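Local coordinates for protein beta-galactosidase (Marinomonas sp. ef1, PDB 6Y2K) that hydrolyses beta-galactosides, releasing terminal galactose, as a cold-active, hexameric glycosidase of family GH42, at residues P77-W80 with L81-R84; E36-W39 with S40-P44; Q138-N141 with E142-C145. All coordinates share one frame; numbering follows the deposited sequence.

Contact 1 of 3, residues P77-W80 with L81-R84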
loop_
_atom_site.group_PDB
_atom_site.type_symbol
_atom_site.label_atom_id
_atom_site.label_comp_id
_atom_site.label_asym_id
_atom_site.label_seq_id
_atom_site.Cartn_x
_atom_site.Cartn_y
_atom_site.Cartn_z
ATOM N N PRO A 77 -42.272 14.136 30.417
ATOM C CA PRO A 77 -43.549 14.759 30.783
ATOM C C PRO A 77 -44.467 14.951 29.561
ATOM O O PRO A 77 -43.962 15.050 28.430
ATOM C CB PRO A 77 -43.132 16.106 31.379
ATOM C CG PRO A 77 -41.825 16.416 30.720
ATOM C CD PRO A 77 -41.146 15.084 30.543
ATOM N N PRO A 78 -45.802 14.985 29.776
ATOM C CA PRO A 78 -46.722 15.041 28.634
ATOM C C PRO A 78 -46.783 16.407 27.957
ATOM O O PRO A 78 -46.391 17.410 28.553
ATOM C CB PRO A 78 -48.094 14.694 29.245
ATOM C CG PRO A 78 -47.870 14.411 30.689
ATOM C CD PRO A 78 -46.522 14.955 31.061
ATOM N N LYS A 79 -47.326 16.434 26.740
ATOM C CA LYS A 79 -47.382 17.664 25.947
ATOM C C LYS A 79 -48.244 18.754 26.596
ATOM O O LYS A 79 -47.895 19.939 26.533
ATOM C CB LYS A 79 -47.894 17.380 24.535
ATOM C CG LYS A 79 -47.863 18.572 23.574
ATOM C CD LYS A 79 -46.541 19.335 23.580
ATOM C CE LYS A 79 -46.249 19.979 22.224
ATOM N NZ LYS A 79 -47.324 20.924 21.808
ATOM N N TRP A 80 -49.353 18.364 27.236
ATOM C CA TRP A 80 -50.175 19.351 27.947
ATOM C C TRP A 80 -49.370 20.104 29.013
ATOM O O TRP A 80 -49.569 21.298 29.220
ATOM C CB TRP A 80 -51.447 18.728 28.547
ATOM C CG TRP A 80 -51.250 17.695 29.616
ATOM C CD1 TRP A 80 -51.394 16.354 29.471
ATOM C CD2 TRP A 80 -50.911 17.913 30.995
ATOM N NE1 TRP A 80 -51.164 15.714 30.663
ATOM C CE2 TRP A 80 -50.864 16.648 31.616
ATOM C CE3 TRP A 80 -50.659 19.052 31.771
ATOM C CZ2 TRP A 80 -50.554 16.489 32.972
ATOM C CZ3 TRP A 80 -50.353 18.896 33.114
ATOM C CH2 TRP A 80 -50.303 17.623 33.701
ATOM N N LEU A 81 -48.446 19.407 29.671
ATOM C CA LEU A 81 -47.611 20.020 30.714
ATOM C C LEU A 81 -46.562 20.963 30.093
ATOM O O LEU A 81 -46.366 22.080 30.568
ATOM C CB LEU A 81 -46.970 18.918 31.576
ATOM C CG LEU A 81 -46.237 19.313 32.866
ATOM C CD1 LEU A 81 -46.177 18.132 33.830
ATOM C CD2 LEU A 81 -44.827 19.829 32.587
ATOM N N VAL A 82 -45.923 20.515 29.015
ATOM C CA VAL A 82 -44.986 21.353 28.245
ATOM C C VAL A 82 -45.668 22.648 27.777
ATOM O O VAL A 82 -45.108 23.736 27.929
ATOM C CB VAL A 82 -44.383 20.580 27.036
ATOM C CG1 VAL A 82 -43.602 21.504 26.103
ATOM C CG2 VAL A 82 -43.496 19.428 27.518
ATOM N N ASP A 83 -46.879 22.526 27.234
ATOM C CA ASP A 83 -47.622 23.686 26.744
ATOM C C ASP A 83 -47.949 24.684 27.870
ATOM O O ASP A 83 -47.976 25.890 27.638
ATOM C CB ASP A 83 -48.913 23.253 26.027
ATOM C CG ASP A 83 -48.657 22.570 24.690
ATOM O OD1 ASP A 83 -47.542 22.684 24.143
ATOM O OD2 ASP A 83 -49.582 21.909 24.174
ATOM N N ARG A 84 -48.187 24.173 29.077
ATOM C CA ARG A 84 -48.402 25.026 30.257
ATOM C C ARG A 84 -47.150 25.733 30.774
ATOM O O ARG A 84 -47.269 26.762 31.435
ATOM C CB ARG A 84 -48.992 24.215 31.410
ATOM C CG ARG A 84 -50.456 23.889 31.235
ATOM C CD ARG A 84 -50.964 23.092 32.426
ATOM N NE ARG A 84 -52.421 23.050 32.425
ATOM C CZ ARG A 84 -53.174 22.746 33.479
ATOM N NH1 ARG A 84 -52.630 22.426 34.661
ATOM N NH2 ARG A 84 -54.494 22.752 33.344
#

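Contact 2 of 3, residues E36-W39 with S40-P44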
loop_
_atom_site.group_PDB
_atom_site.type_symbol
_atom_site.label_atom_id
_atom_site.label_comp_id
_atom_site.label_asym_id
_atom_site.label_seq_id
_atom_site.Cartn_x
_atom_site.Cartn_y
_atom_site.Cartn_z
ATOM N N GLU A 36 -41.153 4.352 34.271
ATOM C CA GLU A 36 -40.405 5.606 34.018
ATOM C C GLU A 36 -40.842 6.425 32.787
ATOM O O GLU A 36 -40.494 7.603 32.690
ATOM C CB GLU A 36 -38.876 5.368 34.017
ATOM C CG GLU A 36 -38.229 4.856 32.719
ATOM C CD GLU A 36 -38.530 3.401 32.368
ATOM O OE1 GLU A 36 -39.322 2.716 33.069
ATOM O OE2 GLU A 36 -37.960 2.934 31.356
ATOM N N PHE A 37 -41.576 5.824 31.849
ATOM C CA PHE A 37 -42.110 6.567 30.698
ATOM C C PHE A 37 -43.644 6.650 30.668
ATOM O O PHE A 37 -44.225 6.916 29.608
ATOM C CB PHE A 37 -41.604 5.953 29.381
ATOM C CG PHE A 37 -40.100 5.953 29.230
ATOM C CD1 PHE A 37 -39.369 7.126 29.353
ATOM C CD2 PHE A 37 -39.425 4.785 28.898
ATOM C CE1 PHE A 37 -37.986 7.131 29.197
ATOM C CE2 PHE A 37 -38.051 4.789 28.717
ATOM C CZ PHE A 37 -37.329 5.959 28.868
ATOM N N SER A 38 -44.295 6.485 31.824
ATOM C CA SER A 38 -45.757 6.268 31.876
ATOM C C SER A 38 -46.623 7.504 32.205
ATOM O O SER A 38 -47.831 7.362 32.377
ATOM C CB SER A 38 -46.082 5.108 32.850
ATOM O OG SER A 38 -45.762 5.431 34.198
ATOM N N TRP A 39 -46.041 8.704 32.262
ATOM C CA TRP A 39 -46.814 9.895 32.661
ATOM C C TRP A 39 -48.061 10.114 31.798
ATOM O O TRP A 39 -49.124 10.391 32.343
ATOM C CB TRP A 39 -45.946 11.170 32.710
ATOM C CG TRP A 39 -46.478 12.303 33.582
ATOM C CD1 TRP A 39 -47.788 12.649 33.806
ATOM C CD2 TRP A 39 -45.694 13.272 34.299
ATOM N NE1 TRP A 39 -47.863 13.750 34.618
ATOM C CE2 TRP A 39 -46.598 14.157 34.937
ATOM C CE3 TRP A 39 -44.320 13.492 34.450
ATOM C CZ2 TRP A 39 -46.169 15.224 35.733
ATOM C CZ3 TRP A 39 -43.896 14.556 35.240
ATOM C CH2 TRP A 39 -44.820 15.406 35.876
ATOM N N SER A 40 -47.968 9.966 30.475
ATOM C CA SER A 40 -49.168 10.132 29.626
ATOM C C SER A 40 -50.248 9.063 29.874
ATOM O O SER A 40 -51.418 9.309 29.592
ATOM C CB SER A 40 -48.828 10.209 28.129
ATOM O OG SER A 40 -48.619 8.931 27.546
ATOM N N THR A 41 -49.861 7.894 30.389
ATOM C CA THR A 41 -50.826 6.860 30.800
ATOM C C THR A 41 -51.451 7.239 32.154
ATOM O O THR A 41 -52.663 7.115 32.336
ATOM C CB THR A 41 -50.156 5.470 30.871
ATOM O OG1 THR A 41 -49.612 5.132 29.587
ATOM C CG2 THR A 41 -51.150 4.386 31.285
ATOM N N ILE A 42 -50.623 7.725 33.079
ATOM C CA ILE A 42 -51.088 8.129 34.412
ATOM C C ILE A 42 -51.999 9.365 34.348
ATOM O O ILE A 42 -53.040 9.386 34.999
ATOM C CB ILE A 42 -49.917 8.429 35.378
ATOM C CG1 ILE A 42 -49.063 7.171 35.611
ATOM C CG2 ILE A 42 -50.438 8.953 36.723
ATOM C CD1 ILE A 42 -47.699 7.455 36.202
ATOM N N GLU A 43 -51.587 10.387 33.594
ATOM C CA GLU A 43 -52.265 11.687 33.566
ATOM C C GLU A 43 -52.328 12.217 32.125
ATOM O O GLU A 43 -51.549 13.101 31.744
ATOM C CB GLU A 43 -51.562 12.685 34.499
ATOM C CG GLU A 43 -52.395 13.927 34.817
ATOM C CD GLU A 43 -51.744 14.869 35.831
ATOM O OE1 GLU A 43 -50.514 14.812 36.008
ATOM O OE2 GLU A 43 -52.456 15.689 36.460
ATOM N N PRO A 44 -53.251 11.672 31.316
ATOM C CA PRO A 44 -53.362 12.109 29.913
ATOM C C PRO A 44 -53.850 13.540 29.747
ATOM O O PRO A 44 -53.582 14.150 28.717
ATOM C CB PRO A 44 -54.368 11.134 29.286
ATOM C CG PRO A 44 -54.946 10.330 30.393
ATOM C CD PRO A 44 -54.141 10.545 31.638
#

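Contact 3 of 3, residues Q138-N141 with E142-C145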
loop_
_atom_site.group_PDB
_atom_site.type_symbol
_atom_site.label_atom_id
_atom_site.label_comp_id
_atom_site.label_asym_id
_atom_site.label_seq_id
_atom_site.Cartn_x
_atom_site.Cartn_y
_atom_site.Cartn_z
ATOM N N GLN A 138 -36.165 4.032 40.822
ATOM C CA GLN A 138 -35.271 4.741 39.892
ATOM C C GLN A 138 -35.799 6.155 39.709
ATOM O O GLN A 138 -36.951 6.334 39.299
ATOM C CB GLN A 138 -35.220 4.048 38.523
ATOM C CG GLN A 138 -34.360 4.785 37.488
ATOM C CD GLN A 138 -34.380 4.128 36.127
ATOM O OE1 GLN A 138 -33.781 3.078 35.942
ATOM N NE2 GLN A 138 -35.063 4.749 35.164
ATOM N N THR A 139 -34.976 7.160 40.001
ATOM C CA THR A 139 -35.347 8.551 39.727
ATOM C C THR A 139 -35.183 8.856 38.239
ATOM O O THR A 139 -34.117 8.639 37.684
ATOM C CB THR A 139 -34.491 9.538 40.529
ATOM O OG1 THR A 139 -33.103 9.239 40.339
ATOM C CG2 THR A 139 -34.839 9.452 42.012
ATOM N N ASP A 140 -36.244 9.328 37.592
ATOM C CA ASP A 140 -36.155 9.830 36.218
ATOM C C ASP A 140 -35.639 8.677 35.299
ATOM O O ASP A 140 -36.027 7.505 35.492
ATOM C CB ASP A 140 -35.278 11.104 36.226
ATOM C CG ASP A 140 -35.472 12.011 35.004
ATOM O OD1 ASP A 140 -34.753 11.788 33.991
ATOM O OD2 ASP A 140 -36.263 12.985 35.084
ATOM N N ASN A 141 -34.816 8.995 34.300
ATOM C CA ASN A 141 -34.242 7.999 33.395
ATOM C C ASN A 141 -33.099 8.636 32.600
ATOM O O ASN A 141 -33.341 9.497 31.758
ATOM C CB ASN A 141 -35.288 7.450 32.417
ATOM C CG ASN A 141 -34.758 6.274 31.612
ATOM O OD1 ASN A 141 -34.663 5.140 32.125
ATOM N ND2 ASN A 141 -34.388 6.533 30.356
ATOM N N GLU A 142 -31.871 8.217 32.892
ATOM C CA GLU A 142 -30.681 8.623 32.140
ATOM C C GLU A 142 -30.544 10.139 32.051
ATOM O O GLU A 142 -30.610 10.731 30.970
ATOM C CB GLU A 142 -30.660 7.983 30.735
ATOM C CG GLU A 142 -30.473 6.466 30.716
ATOM C CD GLU A 142 -30.192 5.922 29.317
ATOM O OE1 GLU A 142 -30.740 6.476 28.342
ATOM O OE2 GLU A 142 -29.416 4.942 29.181
ATOM N N TYR A 143 -30.356 10.759 33.213
ATOM C CA TYR A 143 -30.039 12.174 33.307
ATOM C C TYR A 143 -28.939 12.475 32.311
ATOM O O TYR A 143 -27.938 11.757 32.270
ATOM C CB TYR A 143 -29.495 12.549 34.698
ATOM C CG TYR A 143 -30.461 12.495 35.867
ATOM C CD1 TYR A 143 -31.765 12.966 35.759
ATOM C CD2 TYR A 143 -30.039 12.026 37.108
ATOM C CE1 TYR A 143 -32.634 12.940 36.849
ATOM C CE2 TYR A 143 -30.900 11.993 38.199
ATOM C CZ TYR A 143 -32.192 12.453 38.068
ATOM O OH TYR A 143 -33.045 12.420 39.158
ATOM N N GLY A 144 -29.130 13.524 31.513
ATOM C CA GLY A 144 -28.097 13.995 30.597
ATOM C C GLY A 144 -28.131 13.373 29.208
ATOM O O GLY A 144 -27.518 13.931 28.293
ATOM N N CYS A 145 -28.861 12.264 29.014
ATOM C CA CYS A 145 -28.867 11.588 27.705
ATOM C C CYS A 145 -29.257 12.584 26.618
ATOM O O CYS A 145 -30.079 13.481 26.847
ATOM C CB CYS A 145 -29.812 10.380 27.666
ATOM S SG CYS A 145 -29.477 9.250 26.283
#

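Contact 1 of 3, residues P77-W80 with L81-R84
Leu-81 lies over one face of the Trp-80 indole: its CB stands 3.6 Å above the ring plane, displaced toward the rim, and makes a CH-pi contact 3.9 Å from the centroid of the six-membered ring. Trp-80 holds CG between its backbone N and carbonyl carbon (chi1 64°), which folds the indole back beneath the next residue of the chain. Arg-84 comes to the ring from a different direction, its CD meeting CE3 of Trp-80 at the edge, 4.1 Å away. Lys-79 and Asp-83, one helical turn apart, form a salt bridge in which NZ of Lys-79 reaches OD1 of Asp-83 at 2.9 Å through the syn lone pair; bends at chi2 and chi4 curl the lysine chain over to the carboxylate. That ammonium is shared: in the second subunit it donates to the backbone O of Glu-192 and forms a salt bridge with Glu-194. Pro-78, the N-cap, accepts Val-82 N at its O (3.2 Å, 167°), starting the helix. Leu-81 of helix 79-84, and Pro-77 just before it, pack on Tyr-113 of helix 111-128, while Trp-80 NE1 bonds Glu-43 O just beyond helix 39-42, and Lys-79 lies at the subunit interface.

Contact 2 of 3, residues E36-W39 with S40-P44
The indole of Trp-39 and the carboxylate of Glu-43 lie side by side and almost coplanar, their planes 10° apart. Contact is made at the edge of the indole, where NE1 of Trp-39 donates a nearly straight bond (3.2 Å, 166°) to the anti lone pair of Glu-43 OE1, while Glu-43 CB sits in the ring plane 3.8 Å from Trp-39 CD1. Trp-39 carries CG opposite the backbone N (chi1 -158°), and Glu-43, fully extended, runs alongside to meet it. The same carboxylate has a stronger partner in Arg-119 and takes Gly-47 N at OE2, so the indole N-H adds a bond to an oxygen already in a salt bridge and probably helps to fix the carboxylate's rotation. With an alanine in place of Trp-39, Glu-43 OE1 would lose this donor and a gap would probably open beside Glu-43 CB, the carboxylate still being held by Arg-119 and Gly-47. Glu-43 N closes the turn on Trp-39 O (2.8 Å), and Ser-38, the N-cap, takes Ile-42 N at its O (2.9 Å). Ser-40 OG bonds Asp-186 of the second subunit. This is a short helix in the loop that follows the second strand of a TIM barrel, here built into a subunit interface.

Contact 3 of 3, residues Q138-N141 with E142-C145
Asn-141 and Glu-142 form the Asn-Glu pair just beyond the fourth strand of the TIM barrel, the place where glycosidases of clan GH-A carry their acid/base glutamate; Glu-142 is therefore probably that residue here. The two side chains run alongside each other, pointing the same way, with ND2 of Asn-141 3.9 Å from CG of Glu-142 and the amide and carboxylate planes 34° apart. Asn-242 serves both residues, through Asn-141 OD1 and the backbone N of Glu-142. A glycerol, probably from the crystallisation liquor, is bonded to Glu-142 OE1 and may mark the substrate pocket.

Within the same loop, Thr-139 and Asp-140 pack on the ring of Tyr-143. Asp-140 brings its CB to 3.3 Å from CE1 of Tyr-143, and the two side chains meet at a slant, with carboxylate and ring planes 31° apart. Thr-139 approaches the far end of the same ring: its OG1 lies 3.4 Å from Tyr-143 OH, and both oxygens bond to OD1 of Asn-223, which probably fixes the phenol. Asp-140 has CG on the side away from its backbone N (chi1 -160°), which lets OD1 accept the N-H of Asn-141 at 2.8 Å; the carboxylate is further gripped by Arg-104 at OD1 and by Thr-74 at OD2. Gln-138 reaches forward with an extended chain, its NE2 bonding to Asp-140 O at 2.9 Å with a weaker second bond to Asn-141 OD1. From Glu-142 to Cys-145 the chain reverses in a type II beta turn with Gly-144 at the third position, closed by Cys-145 N, which donates to Glu-142 O at 3.0 Å.

In the fold
All three contacts belong to the TIM-barrel part of the chain and follow in the order contact 2, contact 1, contact 3. Contacts 1 and 2, with centres 12 Å apart, pack directly: Leu-81 CD1 lies 3.5 Å from Trp-39 CZ2 and Pro-78 CG 3.6 Å from Trp-39 CD1, and both contacts touch the second subunit. Contact 2 also reaches contact 3, about 16 Å away between centres, where Phe-37 CZ meets Asn-141 ND2 at 3.3 Å. Contacts 1 and 3 do not touch; their nearest atoms are about 7 Å apart. Residues 36-44 therefore bridge the subunit interface and the probable active site, where Glu-142 adjoins Glu-314, placed as the clan GH-A nucleophile is.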